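Local coordinates for Slr0280 protein (Synechocystis sp., PDB 5H3K) that is of unknown function but carries a phosphodiester glycosidase (NAGPA) family domain, which suggests a possible glycosidase-type activity, at residues V250-L253 / R258-I261; Q105-D110 / L169-P174; I56-K61 / T189-S194; A85-G90 / G587-D592; L154-G159 / I225-E230. All blocks are in the same frame, centred on the assembly; numbering follows the deposited sequence.

Contact 1 of 5, residues V250-L253 / R258-I261; sequences VSTL and RLVI
A beta hairpin joins Ser251 to Val260 as an antiparallel hydrogen-bonded pair, with segment 250-253 on the edge strand 247-253 of a four-stranded antiparallel sheet. Ser251 N gives to Val260 O, and the return bond from Val260 N to Ser251 O is 2.8 Å and nearly straight at 170°. Nearer the turn, Leu253 and Arg258 form the second hydrogen-bonded pair. There Leu253 N and Arg258 N each bond to the other residue's O at 3.0 Å.

Val250, Thr252 and Leu259 share one face of the sheet. Val250 CG1 meets Leu259 CD1 at 3.6 Å, and Trp177 of the facing sheet packs on all three. The other face carries Ser251, Leu253, Arg258 and Val260. The Arg258 chain bends at chi3 (-78°) and brings its guanidinium back under Leu253. NE and NH2 are held by the turn carbonyls of Pro256 and Thr254. An alanine here would remove the guanidinium, is likely to leave those two carbonyls without these donors and would probably leave Leu253 CD1 without the flat surface it lies on. Leu253 CD1 lies over the centre of one guanidinium face, 3.7 Å from Arg258 NH1, and also reaches Val260 CG2 at 3.8 Å.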
# COMPACT_ATOMS: atom_id res chain seq x y z
N VAL A 250 -20.27 -6.50 -9.51
CA VAL A 250 -20.61 -7.82 -10.01
C VAL A 250 -21.05 -8.75 -8.89
O VAL A 250 -20.42 -8.79 -7.83
CB VAL A 250 -19.42 -8.46 -10.75
CG1 VAL A 250 -19.83 -9.77 -11.42
CG2 VAL A 250 -18.87 -7.50 -11.78
N SER A 251 -22.12 -9.50 -9.12
CA SER A 251 -22.63 -10.44 -8.12
C SER A 251 -23.20 -11.69 -8.79
O SER A 251 -23.26 -11.77 -10.02
CB SER A 251 -23.71 -9.78 -7.27
OG SER A 251 -24.74 -9.27 -8.10
N THR A 252 -23.62 -12.66 -7.98
CA THR A 252 -24.13 -13.92 -8.52
C THR A 252 -25.57 -14.19 -8.06
O THR A 252 -26.03 -13.61 -7.07
CB THR A 252 -23.23 -15.11 -8.16
OG1 THR A 252 -23.28 -15.33 -6.74
CG2 THR A 252 -21.79 -14.86 -8.59
N LEU A 253 -26.26 -15.05 -8.80
CA LEU A 253 -27.62 -15.48 -8.46
C LEU A 253 -27.76 -16.95 -8.84
O LEU A 253 -26.92 -17.49 -9.56
CB LEU A 253 -28.66 -14.66 -9.21
CG LEU A 253 -28.86 -13.19 -8.82
CD1 LEU A 253 -29.86 -12.51 -9.74
CD2 LEU A 253 -29.28 -13.07 -7.37
N ARG A 258 -26.56 -17.17 -12.54
CA ARG A 258 -26.38 -15.94 -13.30
C ARG A 258 -25.21 -15.13 -12.74
O ARG A 258 -25.05 -15.01 -11.53
CB ARG A 258 -27.65 -15.08 -13.22
CG ARG A 258 -28.81 -15.53 -14.12
CD ARG A 258 -30.11 -14.87 -13.70
NE ARG A 258 -30.68 -15.51 -12.52
CZ ARG A 258 -31.71 -15.04 -11.83
NH1 ARG A 258 -32.28 -13.90 -12.19
NH2 ARG A 258 -32.15 -15.70 -10.77
N LEU A 259 -24.40 -14.57 -13.63
CA LEU A 259 -23.45 -13.55 -13.22
C LEU A 259 -24.09 -12.22 -13.57
O LEU A 259 -24.44 -11.98 -14.73
CB LEU A 259 -22.10 -13.70 -13.92
CG LEU A 259 -20.97 -12.82 -13.36
CD1 LEU A 259 -20.57 -13.29 -11.96
CD2 LEU A 259 -19.76 -12.78 -14.27
N VAL A 260 -24.28 -11.37 -12.57
CA VAL A 260 -24.93 -10.09 -12.78
C VAL A 260 -23.89 -8.97 -12.77
O VAL A 260 -23.16 -8.80 -11.79
CB VAL A 260 -25.96 -9.82 -11.67
CG1 VAL A 260 -26.67 -8.51 -11.91
CG2 VAL A 260 -26.97 -10.96 -11.62
N ILE A 261 -23.81 -8.23 -13.87
CA ILE A 261 -22.84 -7.13 -13.97
C ILE A 261 -23.54 -5.79 -14.01
O ILE A 261 -24.19 -5.44 -14.99
CB ILE A 261 -21.96 -7.27 -15.23
CG1 ILE A 261 -21.24 -8.62 -15.22
CG2 ILE A 261 -20.97 -6.12 -15.32
CD1 ILE A 261 -20.67 -9.01 -16.60

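Contact 2 of 5, residues Q105-D110 / L169-P174; sequences QWFSGD and LELSQP
Phe107 packs its ring on Pro174 and Leu171, joining the loop between strands 101-105 and 112-119 to the end of strand 164-171 and the loop that follows it. Its CB already touches Pro174, with CG of the proline 3.8 Å away. At the ring root, Phe107 CG lies close to both CB and CA of Pro174. On one flank Phe107 CD2 is 3.6 Å from Pro174 CB. On the other, Phe107 CD1 is 4.1 Å from Pro174 CA. CE2 stays close to Pro174 CA, which lies over the ring face. This is a CH-pi contact: Pro174 CA stands 3.8 Å from the centroid of the Phe107 ring, 15° off the normal. At the far end, CE1 and CZ both meet Leu171 CD1, with Phe107 CZ to Leu171 CD1 at 3.7 Å.

Trp106 adds a second aromatic surface. Its CG is anti to the backbone N (chi1 -173°), and the far end of the indole comes to the proline. Trp106 CH2 is 3.7 Å from Pro174 CB, which lies over the six-membered ring. Phe107 CD2 lies over the indole too, and the Phe107 ring turns its edge to Trp106. Phe176 meets the Trp106 ring with its plane at about 20°. Thr252 OG1 is hydrogen-bonded to Phe107 N.

All four touching residues are buried. The cohesion is apolar and CH-pi, resting on the close fit of proline C-H groups to aromatic faces and of the Leu171 methyl against the Phe107 ring.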
# COMPACT_ATOMS: atom_id res chain seq x y z
N GLN A 105 -21.26 -15.46 -0.36
CA GLN A 105 -22.22 -15.82 -1.39
C GLN A 105 -21.48 -16.09 -2.69
O GLN A 105 -20.65 -15.28 -3.12
CB GLN A 105 -23.26 -14.71 -1.60
CG GLN A 105 -24.39 -14.69 -0.57
CD GLN A 105 -25.38 -15.84 -0.73
OE1 GLN A 105 -25.00 -17.01 -0.78
NE2 GLN A 105 -26.67 -15.50 -0.82
N TRP A 106 -21.74 -17.24 -3.29
CA TRP A 106 -21.12 -17.60 -4.56
C TRP A 106 -21.97 -18.68 -5.23
O TRP A 106 -21.80 -19.88 -4.98
CB TRP A 106 -19.67 -18.09 -4.35
CG TRP A 106 -18.92 -18.32 -5.64
CD1 TRP A 106 -18.42 -17.37 -6.49
CD2 TRP A 106 -18.61 -19.59 -6.24
NE1 TRP A 106 -17.82 -17.97 -7.57
CE2 TRP A 106 -17.92 -19.33 -7.44
CE3 TRP A 106 -18.85 -20.91 -5.87
CZ2 TRP A 106 -17.47 -20.36 -8.26
CZ3 TRP A 106 -18.40 -21.93 -6.69
CH2 TRP A 106 -17.72 -21.65 -7.88
N PHE A 107 -22.89 -18.23 -6.09
CA PHE A 107 -23.85 -19.10 -6.74
C PHE A 107 -24.54 -20.00 -5.71
O PHE A 107 -24.61 -21.21 -5.87
CB PHE A 107 -23.17 -19.92 -7.83
CG PHE A 107 -22.58 -19.08 -8.94
CD1 PHE A 107 -23.38 -18.56 -9.94
CD2 PHE A 107 -21.22 -18.82 -8.98
CE1 PHE A 107 -22.85 -17.79 -10.97
CE2 PHE A 107 -20.67 -18.04 -10.00
CZ PHE A 107 -21.49 -17.53 -10.99
N SER A 108 -25.04 -19.37 -4.66
CA SER A 108 -25.70 -20.08 -3.58
C SER A 108 -27.05 -19.44 -3.22
O SER A 108 -27.17 -18.22 -3.16
CB SER A 108 -24.78 -20.14 -2.35
OG SER A 108 -24.04 -18.94 -2.18
N GLY A 109 -28.07 -20.27 -3.00
CA GLY A 109 -29.34 -19.76 -2.51
C GLY A 109 -29.22 -19.32 -1.06
O GLY A 109 -29.72 -18.26 -0.67
N ASP A 110 -28.53 -20.14 -0.27
CA ASP A 110 -28.25 -19.85 1.13
C ASP A 110 -26.83 -19.35 1.29
O ASP A 110 -25.95 -19.80 0.56
CB ASP A 110 -28.41 -21.12 1.96
CG ASP A 110 -29.79 -21.72 1.86
OD1 ASP A 110 -30.76 -20.93 1.83
OD2 ASP A 110 -29.90 -22.96 1.81
N LEU A 169 -25.32 -12.60 -17.41
CA LEU A 169 -24.90 -13.82 -18.08
C LEU A 169 -25.56 -15.01 -17.40
O LEU A 169 -25.24 -15.30 -16.25
CB LEU A 169 -23.38 -14.01 -17.99
CG LEU A 169 -22.42 -13.24 -18.87
CD1 LEU A 169 -22.92 -11.87 -19.23
CD2 LEU A 169 -21.11 -13.11 -18.12
N GLU A 170 -26.48 -15.68 -18.09
CA GLU A 170 -27.01 -16.95 -17.58
C GLU A 170 -26.00 -18.06 -17.81
O GLU A 170 -25.45 -18.20 -18.91
CB GLU A 170 -28.36 -17.31 -18.22
CG GLU A 170 -28.89 -18.67 -17.73
CD GLU A 170 -30.30 -18.99 -18.19
OE1 GLU A 170 -31.06 -18.05 -18.50
OE2 GLU A 170 -30.66 -20.19 -18.23
N LEU A 171 -25.73 -18.84 -16.77
CA LEU A 171 -24.68 -19.86 -16.82
C LEU A 171 -25.25 -21.25 -16.55
O LEU A 171 -26.25 -21.39 -15.85
CB LEU A 171 -23.64 -19.56 -15.75
CG LEU A 171 -23.02 -18.16 -15.79
CD1 LEU A 171 -22.13 -17.96 -14.57
CD2 LEU A 171 -22.24 -18.00 -17.08
N SER A 172 -24.59 -22.28 -17.08
CA SER A 172 -25.02 -23.66 -16.83
C SER A 172 -24.57 -24.18 -15.47
O SER A 172 -25.20 -25.07 -14.89
CB SER A 172 -24.50 -24.58 -17.93
OG SER A 172 -23.09 -24.64 -17.89
N GLN A 173 -23.46 -23.63 -14.97
CA GLN A 173 -22.87 -24.04 -13.70
C GLN A 173 -22.21 -22.80 -13.08
O GLN A 173 -21.96 -21.81 -13.79
CB GLN A 173 -21.79 -25.11 -13.91
CG GLN A 173 -22.28 -26.41 -14.55
CD GLN A 173 -23.21 -27.20 -13.64
OE1 GLN A 173 -23.12 -27.08 -12.41
NE2 GLN A 173 -24.08 -28.01 -14.23
N PRO A 174 -21.93 -22.86 -11.77
CA PRO A 174 -21.14 -21.78 -11.16
C PRO A 174 -19.81 -21.63 -11.88
O PRO A 174 -19.30 -22.61 -12.45
CB PRO A 174 -20.91 -22.29 -9.74
CG PRO A 174 -22.10 -23.16 -9.46
CD PRO A 174 -22.37 -23.86 -10.79

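Contact 3 of 5, residues I56-K61 / T189-S194; sequences ISIDGK and TINASS
A type I' beta turn, Ile58 to Lys61, closes the hairpin of strands 55-58 and 61-72 and brings Ile58 and Asp59 against Asn191. Asn191 is the centre of an inverse gamma turn in the segment 189-194. Both turns are tight. Lys61 N and Ile58 O are 3.1 Å apart in the backbone bond of the first, and a weak bond from Ala192 N to Ile190 O spans the second. The contact is small and joins the hairpin to a neighbouring four-stranded sheet.

Two atoms of the Asn191 amide divide the work. On the oxygen side, Asn191 OD1 is 3.7 Å from Ile58 CG2. That methyl is anti to the backbone N, while CG1 takes another direction, so a single branch of Ile58 does the touching. It also lies against CB and CG of Asn191. The nitrogen side faces Asp59.

The Asp59 carboxylate and the Asn191 amide are turned only 22° from each other. They share a partner in place of a direct bond: Ser235 OG is hydrogen-bonded to both Asp59 OD2 and Asn191 ND2. One serine hydroxyl thus ties turn to turn. Met146 and Tyr63 pack on Ile58 as well. Asp59 is exposed, whereas Ile58 is buried. The nearest approach of Asp59 to the amide is made by its CB, 3.7 Å from Asn191 ND2.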
# COMPACT_ATOMS: atom_id res chain seq x y z
N ILE A 56 -2.59 -19.80 -7.76
CA ILE A 56 -3.63 -20.75 -8.14
C ILE A 56 -3.71 -20.73 -9.65
O ILE A 56 -3.36 -19.73 -10.28
CB ILE A 56 -5.00 -20.43 -7.50
CG1 ILE A 56 -5.52 -19.05 -7.93
CG2 ILE A 56 -4.91 -20.51 -5.98
CD1 ILE A 56 -6.98 -18.80 -7.53
N SER A 57 -4.14 -21.84 -10.24
CA SER A 57 -4.25 -21.92 -11.69
C SER A 57 -5.70 -22.13 -12.09
O SER A 57 -6.38 -22.99 -11.55
CB SER A 57 -3.39 -23.05 -12.23
OG SER A 57 -3.51 -23.12 -13.63
N ILE A 58 -6.18 -21.32 -13.04
CA ILE A 58 -7.53 -21.43 -13.56
C ILE A 58 -7.48 -21.40 -15.09
O ILE A 58 -6.99 -20.43 -15.67
CB ILE A 58 -8.41 -20.25 -13.11
CG1 ILE A 58 -8.50 -20.18 -11.58
CG2 ILE A 58 -9.80 -20.36 -13.71
CD1 ILE A 58 -9.32 -19.00 -11.07
N ASP A 59 -7.98 -22.45 -15.73
CA ASP A 59 -7.93 -22.56 -17.19
C ASP A 59 -6.51 -22.33 -17.72
O ASP A 59 -6.31 -21.64 -18.71
CB ASP A 59 -8.93 -21.59 -17.84
CG ASP A 59 -9.12 -21.84 -19.33
OD1 ASP A 59 -8.72 -22.93 -19.80
OD2 ASP A 59 -9.68 -20.96 -20.02
N GLY A 60 -5.52 -22.90 -17.04
CA GLY A 60 -4.14 -22.85 -17.51
C GLY A 60 -3.40 -21.54 -17.27
O GLY A 60 -2.27 -21.37 -17.74
N LYS A 61 -4.03 -20.61 -16.56
CA LYS A 61 -3.37 -19.34 -16.25
C LYS A 61 -3.19 -19.21 -14.74
O LYS A 61 -4.07 -19.59 -13.97
CB LYS A 61 -4.18 -18.16 -16.80
CG LYS A 61 -4.38 -18.21 -18.31
CD LYS A 61 -3.08 -18.53 -19.05
CE LYS A 61 -2.28 -17.28 -19.44
NZ LYS A 61 -1.20 -17.58 -20.45
N THR A 189 -13.55 -11.27 -16.50
CA THR A 189 -13.07 -12.55 -17.01
C THR A 189 -13.83 -13.64 -16.28
O THR A 189 -13.90 -13.63 -15.04
CB THR A 189 -11.56 -12.74 -16.79
OG1 THR A 189 -10.84 -11.63 -17.35
CG2 THR A 189 -11.06 -14.03 -17.44
N ILE A 190 -14.42 -14.56 -17.03
CA ILE A 190 -15.18 -15.67 -16.45
C ILE A 190 -14.67 -17.00 -16.99
O ILE A 190 -14.49 -17.16 -18.20
CB ILE A 190 -16.67 -15.60 -16.81
CG1 ILE A 190 -17.21 -14.20 -16.58
CG2 ILE A 190 -17.47 -16.63 -16.01
CD1 ILE A 190 -17.77 -13.60 -17.84
N ASN A 191 -14.44 -17.96 -16.10
CA ASN A 191 -14.03 -19.29 -16.52
C ASN A 191 -15.27 -20.08 -16.94
O ASN A 191 -15.65 -21.06 -16.30
CB ASN A 191 -13.26 -20.01 -15.41
CG ASN A 191 -12.79 -21.42 -15.82
OD1 ASN A 191 -12.69 -22.32 -14.97
ND2 ASN A 191 -12.51 -21.62 -17.11
N ALA A 192 -15.92 -19.62 -18.01
CA ALA A 192 -17.07 -20.29 -18.60
C ALA A 192 -16.97 -20.09 -20.10
O ALA A 192 -16.64 -19.00 -20.56
CB ALA A 192 -18.38 -19.68 -18.08
N SER A 193 -17.25 -21.15 -20.86
CA SER A 193 -17.12 -21.10 -22.31
C SER A 193 -18.37 -20.49 -22.91
O SER A 193 -19.45 -20.60 -22.34
CB SER A 193 -16.89 -22.50 -22.88
OG SER A 193 -18.02 -23.32 -22.64
N SER A 194 -18.24 -19.84 -24.06
CA SER A 194 -19.40 -19.30 -24.76
C SER A 194 -19.58 -19.94 -26.13
O SER A 194 -18.86 -19.60 -27.07
CB SER A 194 -19.28 -17.78 -24.91
OG SER A 194 -20.29 -17.30 -25.79

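Contact 4 of 5, residues A85-G90 / G587-D592; sequences AMQFLG and GGQLLD
This is a polar, water-assisted contact between helix 82-89 and the short strand 589-590, where Gln87 reaches Leu590. The strand lies within the phosphodiester glycosidase family region, and the helix comes from the N-terminal part of the chain. The link therefore ties parts of the protein almost 500 residues apart.

Gln87 runs out extended beyond CG (chi2 -179°), which carries its amide across to the strand. Gln87 NE2 donates to Leu590 O at 2.7 Å, with a bent N-H...O angle of 144°. A water sits beside this bond. It accepts from Leu590 N at 3.0 Å, donates to Gln589 OE1 and donates weakly to Gln87 OE1. The Gln87 amide is thus held at both ends, though unequally. With a leucine in its place, Leu590 O would probably lose this donor and the water one of its acceptors.

Gln589 is bent at chi2, and its amide is turned 71° from that of Gln87. Outside the pair, its NE2 binds Pro64 O and its OE1 takes Arg330 NH2, so the buried amide is fixed in rotation. That places Gln589 OE1 in the plane of the Phe88 ring, at its edge, 3.5 Å from Phe88 CE2.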
# COMPACT_ATOMS: atom_id res chain seq x y z
N ALA A 85 -9.40 -14.95 -2.70
CA ALA A 85 -10.57 -15.71 -3.14
C ALA A 85 -11.64 -14.75 -3.67
O ALA A 85 -12.31 -15.04 -4.67
CB ALA A 85 -11.12 -16.56 -2.01
N MET A 86 -11.78 -13.61 -2.99
CA MET A 86 -12.75 -12.60 -3.38
C MET A 86 -12.45 -12.09 -4.78
O MET A 86 -13.35 -11.99 -5.62
CB MET A 86 -12.72 -11.45 -2.38
CG MET A 86 -13.78 -10.38 -2.66
SD MET A 86 -13.72 -9.02 -1.47
CE MET A 86 -12.13 -8.28 -1.88
N GLN A 87 -11.18 -11.80 -5.05
CA GLN A 87 -10.82 -11.12 -6.28
C GLN A 87 -10.61 -12.02 -7.48
O GLN A 87 -10.78 -11.58 -8.61
CB GLN A 87 -9.60 -10.23 -6.07
CG GLN A 87 -9.98 -8.98 -5.31
CD GLN A 87 -8.82 -8.07 -5.09
OE1 GLN A 87 -7.97 -7.88 -5.97
NE2 GLN A 87 -8.77 -7.48 -3.91
N PHE A 88 -10.24 -13.27 -7.23
CA PHE A 88 -9.91 -14.16 -8.33
C PHE A 88 -10.88 -15.32 -8.53
O PHE A 88 -10.89 -15.95 -9.59
CB PHE A 88 -8.46 -14.65 -8.19
CG PHE A 88 -7.44 -13.55 -8.39
CD1 PHE A 88 -6.98 -13.25 -9.67
CD2 PHE A 88 -6.96 -12.83 -7.32
CE1 PHE A 88 -6.03 -12.25 -9.86
CE2 PHE A 88 -6.02 -11.82 -7.49
CZ PHE A 88 -5.56 -11.53 -8.77
N LEU A 89 -11.72 -15.59 -7.53
CA LEU A 89 -12.79 -16.57 -7.68
C LEU A 89 -14.16 -15.90 -7.81
O LEU A 89 -15.07 -16.46 -8.42
CB LEU A 89 -12.82 -17.57 -6.53
CG LEU A 89 -11.56 -18.35 -6.20
CD1 LEU A 89 -11.90 -19.50 -5.28
CD2 LEU A 89 -10.87 -18.85 -7.47
N GLY A 90 -14.30 -14.71 -7.23
CA GLY A 90 -15.56 -14.00 -7.21
C GLY A 90 -16.43 -14.26 -5.98
O GLY A 90 -17.63 -14.00 -6.02
N GLY A 587 -3.77 -8.84 3.06
CA GLY A 587 -3.47 -10.22 2.68
C GLY A 587 -2.86 -10.30 1.29
O GLY A 587 -3.13 -11.23 0.53
N GLY A 588 -2.05 -9.30 0.94
CA GLY A 588 -1.37 -9.30 -0.35
C GLY A 588 -2.24 -9.05 -1.58
O GLY A 588 -1.87 -9.46 -2.69
N GLN A 589 -3.38 -8.38 -1.39
CA GLN A 589 -4.25 -7.98 -2.50
C GLN A 589 -4.66 -6.54 -2.32
O GLN A 589 -4.90 -6.11 -1.20
CB GLN A 589 -5.52 -8.84 -2.58
CG GLN A 589 -5.26 -10.35 -2.62
CD GLN A 589 -4.59 -10.82 -3.90
OE1 GLN A 589 -4.52 -10.08 -4.89
NE2 GLN A 589 -4.11 -12.06 -3.89
N LEU A 590 -4.76 -5.79 -3.42
CA LEU A 590 -5.26 -4.41 -3.33
C LEU A 590 -6.74 -4.37 -3.04
O LEU A 590 -7.53 -5.09 -3.67
CB LEU A 590 -4.99 -3.64 -4.62
CG LEU A 590 -3.56 -3.26 -4.99
CD1 LEU A 590 -3.58 -2.28 -6.20
CD2 LEU A 590 -2.83 -2.66 -3.80
N LEU A 591 -7.14 -3.51 -2.11
CA LEU A 591 -8.55 -3.39 -1.72
C LEU A 591 -9.26 -2.28 -2.46
O LEU A 591 -10.47 -2.35 -2.68
CB LEU A 591 -8.66 -3.09 -0.22
CG LEU A 591 -8.19 -4.15 0.79
CD1 LEU A 591 -8.54 -3.70 2.20
CD2 LEU A 591 -8.85 -5.48 0.47
N ASP A 592 -8.51 -1.25 -2.84
CA ASP A 592 -9.10 0.05 -3.18
C ASP A 592 -9.15 0.37 -4.66
O ASP A 592 -9.87 1.29 -5.07
CB ASP A 592 -8.29 1.16 -2.49
CG ASP A 592 -6.84 1.20 -2.98
OD1 ASP A 592 -6.13 0.17 -2.86
OD2 ASP A 592 -6.41 2.25 -3.50
O HOH W 1 -4.62 -7.53 -5.86

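Contact 5 of 5, residues L154-G159 / I225-E230; sequences LTVRDG and IRYRLE
Tyr227 OH donates to Asp158 OD1 at 2.8 Å, the one hydrogen bond across these two segments. Asp158 uses the anti lone pair of OD1, the one turned away from OD2. Asp158 OD1 lies in the plane of the tyrosine ring, at its edge, with Tyr227 CE1 3.6 Å away. The carboxylate is nearly perpendicular to the ring, at 83°. Tyr227 CG sits between its backbone N and carbonyl carbon (chi1 70°), which aims the ring across the gap at strand 153-161 and brings OH to the carboxylate.

The gap separates two four-stranded antiparallel sheets packed face to face. Strand 153-161 is an outermost strand of one and strand 226-232 of the other, so the contact lies at an edge of this beta sandwich, near the surface. The axes of the segments are 10.7 Å apart and run at 172°, too far for backbone pairing, and side chains alone bridge them.

Val156 CG1 lies beside the hydroxyl end of the ring, 3.9 Å from Tyr227 CE2. The other methyl, Val156 CG2, meets Leu229 CD2 at 4.2 Å. Val167 and Leu169 of the neighbouring strand pack on Val156, and Val238 lies against both Tyr227 and Leu229.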
# COMPACT_ATOMS: atom_id res chain seq x y z
N LEU A 154 -25.00 -19.35 -21.34
CA LEU A 154 -26.16 -19.75 -22.16
C LEU A 154 -26.81 -18.57 -22.87
O LEU A 154 -27.17 -18.67 -24.05
CB LEU A 154 -27.18 -20.50 -21.29
CG LEU A 154 -26.57 -21.68 -20.53
CD1 LEU A 154 -27.57 -22.27 -19.53
CD2 LEU A 154 -26.07 -22.75 -21.49
N THR A 155 -26.98 -17.46 -22.16
CA THR A 155 -27.52 -16.24 -22.77
C THR A 155 -26.82 -15.01 -22.19
O THR A 155 -26.26 -15.07 -21.10
CB THR A 155 -29.04 -16.09 -22.53
OG1 THR A 155 -29.29 -16.05 -21.12
CG2 THR A 155 -29.82 -17.24 -23.14
N VAL A 156 -26.87 -13.91 -22.93
CA VAL A 156 -26.41 -12.62 -22.44
C VAL A 156 -27.54 -11.62 -22.67
O VAL A 156 -28.00 -11.47 -23.81
CB VAL A 156 -25.12 -12.15 -23.15
CG1 VAL A 156 -24.67 -10.81 -22.59
CG2 VAL A 156 -24.02 -13.18 -23.00
N ARG A 157 -28.02 -11.00 -21.60
CA ARG A 157 -29.12 -10.02 -21.70
C ARG A 157 -28.69 -8.73 -21.02
O ARG A 157 -27.89 -8.77 -20.08
CB ARG A 157 -30.38 -10.57 -21.01
CG ARG A 157 -30.91 -11.88 -21.60
CD ARG A 157 -31.51 -11.66 -22.99
NE ARG A 157 -31.92 -12.91 -23.63
CZ ARG A 157 -31.22 -13.53 -24.58
NH1 ARG A 157 -30.08 -13.00 -25.03
NH2 ARG A 157 -31.67 -14.66 -25.10
N ASP A 158 -29.20 -7.59 -21.47
CA ASP A 158 -28.91 -6.33 -20.78
C ASP A 158 -30.15 -5.45 -20.66
O ASP A 158 -31.13 -5.67 -21.36
CB ASP A 158 -27.77 -5.56 -21.47
CG ASP A 158 -28.14 -5.01 -22.84
OD1 ASP A 158 -27.62 -5.54 -23.85
OD2 ASP A 158 -28.93 -4.05 -22.92
N GLY A 159 -30.12 -4.47 -19.75
CA GLY A 159 -31.25 -3.57 -19.55
C GLY A 159 -30.91 -2.35 -18.71
O GLY A 159 -29.98 -2.39 -17.90
N ILE A 225 -23.55 2.40 -21.87
CA ILE A 225 -22.38 1.53 -21.85
C ILE A 225 -22.26 0.83 -23.19
O ILE A 225 -23.25 0.73 -23.94
CB ILE A 225 -22.43 0.43 -20.75
CG1 ILE A 225 -23.56 -0.56 -21.03
CG2 ILE A 225 -22.57 1.04 -19.38
CD1 ILE A 225 -23.43 -1.88 -20.28
N ARG A 226 -21.07 0.35 -23.49
CA ARG A 226 -20.88 -0.56 -24.61
C ARG A 226 -20.11 -1.74 -24.07
O ARG A 226 -19.24 -1.57 -23.22
CB ARG A 226 -20.12 0.10 -25.75
CG ARG A 226 -20.83 1.30 -26.33
CD ARG A 226 -19.94 2.08 -27.28
NE ARG A 226 -20.49 3.41 -27.56
CZ ARG A 226 -19.89 4.56 -27.23
NH1 ARG A 226 -20.48 5.72 -27.51
NH2 ARG A 226 -18.71 4.55 -26.62
N TYR A 227 -20.45 -2.94 -24.52
CA TYR A 227 -19.71 -4.11 -24.09
C TYR A 227 -19.60 -5.12 -25.22
O TYR A 227 -20.40 -5.11 -26.16
CB TYR A 227 -20.34 -4.73 -22.85
CG TYR A 227 -21.69 -5.39 -23.10
CD1 TYR A 227 -22.86 -4.63 -23.09
CD2 TYR A 227 -21.79 -6.75 -23.32
CE1 TYR A 227 -24.10 -5.23 -23.31
CE2 TYR A 227 -23.02 -7.36 -23.54
CZ TYR A 227 -24.17 -6.59 -23.53
OH TYR A 227 -25.40 -7.18 -23.73
N ARG A 228 -18.61 -6.00 -25.12
CA ARG A 228 -18.31 -6.92 -26.20
C ARG A 228 -17.71 -8.17 -25.61
O ARG A 228 -16.85 -8.11 -24.72
CB ARG A 228 -17.29 -6.28 -27.15
CG ARG A 228 -17.11 -7.00 -28.47
CD ARG A 228 -16.34 -6.09 -29.41
NE ARG A 228 -16.33 -6.56 -30.80
CZ ARG A 228 -17.17 -6.13 -31.73
NH1 ARG A 228 -18.10 -5.22 -31.41
NH2 ARG A 228 -17.09 -6.60 -32.97
N LEU A 229 -18.17 -9.31 -26.12
CA LEU A 229 -17.71 -10.61 -25.66
C LEU A 229 -16.46 -11.03 -26.41
O LEU A 229 -16.38 -10.89 -27.63
CB LEU A 229 -18.84 -11.62 -25.89
CG LEU A 229 -18.90 -12.95 -25.14
CD1 LEU A 229 -18.34 -12.80 -23.75
CD2 LEU A 229 -20.35 -13.43 -25.07
N GLU A 230 -15.46 -11.55 -25.69
CA GLU A 230 -14.31 -12.19 -26.32
C GLU A 230 -14.23 -13.64 -25.85
O GLU A 230 -14.20 -13.92 -24.64
CB GLU A 230 -12.99 -11.49 -25.96
CG GLU A 230 -11.75 -12.20 -26.54
CD GLU A 230 -10.44 -11.79 -25.88
OE1 GLU A 230 -10.48 -11.03 -24.88
OE2 GLU A 230 -9.36 -12.22 -26.35

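Overall arrangement
Contacts 1, 2 and 5 all use the four-stranded sheet that contains strands 153-161, 164-171, 258-264 and 247-253. Contacts 1 and 2 are the nearest, with centres 8 Å apart, and touch through Thr252 with Phe107 and Leu259 with Leu169. Contact 5 joins contact 2 through the backbone of Glu170 with Leu154 and Thr155. Contact 3 enters from the facing sheet: Ile190 packs on both Leu259 and Leu169. Contact 4 connects this region to the glycosidase-family part of the chain. Its helix end touches Ile56 and Ile58 of contact 3 and Trp106 of contact 2. Contacts 4 and 5 are farthest apart, with centres about 25 Å from each other.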